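Local structure of glycosyl hydrolase family 88 (Pedobacter heparinus, 3WIW) at residues Phe355-Ser360 against Tyr376-Tyr381. The protein is an unsaturated glucuronyl hydrolase specific for heparin, a family 88 glycoside hydrolase built as an alpha6/alpha6-barrel. Sequence-based numbering, arbitrary orientation.
Sequences FILKHS and YADYYY
Phe355 lies in the loop between helix 327-340 and strand 360-361, which this contact ties to helix 375-392 of the alpha6/alpha6-barrel. Its ring edge, at CD1, meets Asp378 OD2 at 3.6 Å near the ring plane, where the positive rim of an aromatic suits an anionic oxygen. The backbone N of Ile356 donates to that same OD2 over 2.8 Å in a virtually straight bond (179°), while branching at CB lets CG2 meet Tyr381 CE2 obliquely. Next, Leu357 N reaches Asp378 OD1 at 2.9 Å. Both amides approach from above the carboxylate plane, and a water bridges OD1 and Leu357 O. With CG beside its own backbone N (chi1 -66°), Leu357 sets CD2 over the centre of the Tyr381 ring, a CH-pi contact 4.0 Å from the centroid; the Tyr381 hydroxyl is bonded to Ser341. Farther on, Ser360 OG touches the small CB methyl of Ala377; the Ser360 side chain lies about 6 Å from that of Arg246, predicted to bind substrate. An alanine in place of Asp378 would probably leave two buried amides without their acceptors. Two consecutive N-H groups sharing one buried carboxylate would stabilise its negative charge and probably favour the ionised form.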
# COMPACT_ATOMS: atom_id res chain seq x y z
N PHE A 355 8.00 4.98 -14.84
CA PHE A 355 7.49 4.09 -13.82
C PHE A 355 8.29 2.79 -13.82
O PHE A 355 8.81 2.37 -14.85
CB PHE A 355 6.03 3.77 -14.03
CG PHE A 355 5.11 4.93 -13.80
CD1 PHE A 355 4.68 5.25 -12.52
CD2 PHE A 355 4.66 5.71 -14.86
CE1 PHE A 355 3.81 6.32 -12.28
CE2 PHE A 355 3.79 6.77 -14.65
CZ PHE A 355 3.36 7.09 -13.36
N ILE A 356 8.33 2.13 -12.68
CA ILE A 356 9.16 0.93 -12.52
C ILE A 356 8.45 -0.34 -13.01
O ILE A 356 9.01 -1.10 -13.78
CB ILE A 356 9.60 0.79 -11.06
CG1 ILE A 356 10.47 2.00 -10.65
CG2 ILE A 356 10.35 -0.51 -10.85
CD1 ILE A 356 10.74 2.14 -9.17
N LEU A 357 7.21 -0.57 -12.58
CA LEU A 357 6.43 -1.74 -12.98
C LEU A 357 5.33 -1.40 -13.98
O LEU A 357 4.91 -0.25 -14.12
CB LEU A 357 5.76 -2.38 -11.77
CG LEU A 357 6.67 -3.00 -10.71
CD1 LEU A 357 5.81 -3.66 -9.63
CD2 LEU A 357 7.62 -4.00 -11.32
N LYS A 358 4.88 -2.44 -14.68
CA LYS A 358 3.74 -2.37 -15.59
C LYS A 358 2.56 -3.17 -15.05
O LYS A 358 2.68 -3.89 -14.05
CB LYS A 358 4.16 -2.95 -16.94
CG LYS A 358 5.27 -2.14 -17.61
CD LYS A 358 5.79 -2.83 -18.88
CE LYS A 358 6.65 -4.06 -18.59
NZ LYS A 358 6.95 -4.82 -19.85
N HIS A 359 1.39 -3.03 -15.68
CA HIS A 359 0.28 -4.00 -15.50
C HIS A 359 -0.44 -3.97 -14.15
O HIS A 359 -0.69 -5.04 -13.57
CB HIS A 359 0.71 -5.44 -15.81
CG HIS A 359 1.41 -5.61 -17.12
ND1 HIS A 359 0.88 -5.18 -18.32
CD2 HIS A 359 2.60 -6.18 -17.42
CE1 HIS A 359 1.72 -5.49 -19.30
NE2 HIS A 359 2.78 -6.07 -18.77
N SER A 360 -0.76 -2.78 -13.64
CA SER A 360 -1.72 -2.67 -12.53
C SER A 360 -3.12 -2.33 -13.04
O SER A 360 -3.29 -1.91 -14.19
CB SER A 360 -1.27 -1.63 -11.50
OG SER A 360 -0.16 -2.14 -10.78
N TYR A 376 1.70 3.51 -6.69
CA TYR A 376 1.76 2.67 -5.49
C TYR A 376 2.25 1.26 -5.76
O TYR A 376 2.82 0.64 -4.86
CB TYR A 376 0.45 2.65 -4.71
CG TYR A 376 -0.81 2.38 -5.52
CD1 TYR A 376 -1.27 1.07 -5.75
CD2 TYR A 376 -1.58 3.44 -6.02
CE1 TYR A 376 -2.44 0.83 -6.45
CE2 TYR A 376 -2.77 3.22 -6.72
CZ TYR A 376 -3.19 1.91 -6.93
OH TYR A 376 -4.37 1.64 -7.60
N ALA A 377 2.09 0.75 -6.98
CA ALA A 377 2.72 -0.54 -7.32
C ALA A 377 4.23 -0.40 -7.17
O ALA A 377 4.89 -1.26 -6.58
CB ALA A 377 2.38 -0.98 -8.71
N ASP A 378 4.79 0.71 -7.64
CA ASP A 378 6.23 0.91 -7.55
C ASP A 378 6.68 1.05 -6.09
O ASP A 378 7.73 0.49 -5.72
CB ASP A 378 6.68 2.16 -8.32
CG ASP A 378 6.48 2.06 -9.83
OD1 ASP A 378 6.11 0.99 -10.35
OD2 ASP A 378 6.77 3.06 -10.52
N TYR A 379 5.91 1.76 -5.27
CA TYR A 379 6.25 1.98 -3.89
C TYR A 379 6.33 0.65 -3.15
O TYR A 379 7.35 0.34 -2.50
CB TYR A 379 5.18 2.88 -3.28
CG TYR A 379 5.35 3.10 -1.80
CD1 TYR A 379 6.19 4.12 -1.30
CD2 TYR A 379 4.66 2.31 -0.87
CE1 TYR A 379 6.32 4.34 0.07
CE2 TYR A 379 4.79 2.52 0.51
CZ TYR A 379 5.62 3.54 0.96
OH TYR A 379 5.76 3.80 2.30
N TYR A 380 5.28 -0.17 -3.26
CA TYR A 380 5.27 -1.44 -2.53
C TYR A 380 6.25 -2.46 -3.12
O TYR A 380 6.79 -3.28 -2.39
CB TYR A 380 3.85 -2.02 -2.34
CG TYR A 380 3.06 -1.14 -1.39
CD1 TYR A 380 3.35 -1.09 -0.02
CD2 TYR A 380 2.08 -0.28 -1.89
CE1 TYR A 380 2.66 -0.24 0.85
CE2 TYR A 380 1.38 0.58 -1.04
CZ TYR A 380 1.69 0.60 0.34
OH TYR A 380 1.02 1.47 1.14
N TYR A 381 6.53 -2.36 -4.42
CA TYR A 381 7.56 -3.19 -5.01
C TYR A 381 8.95 -2.88 -4.44
O TYR A 381 9.67 -3.78 -4.02
CB TYR A 381 7.55 -3.02 -6.52
CG TYR A 381 8.67 -3.70 -7.26
CD1 TYR A 381 8.76 -5.09 -7.31
CD2 TYR A 381 9.62 -2.95 -7.93
CE1 TYR A 381 9.80 -5.73 -8.03
CE2 TYR A 381 10.65 -3.56 -8.65
CZ TYR A 381 10.73 -4.95 -8.69
OH TYR A 381 11.75 -5.54 -9.40
O HOH W 1 3.73 0.54 -11.74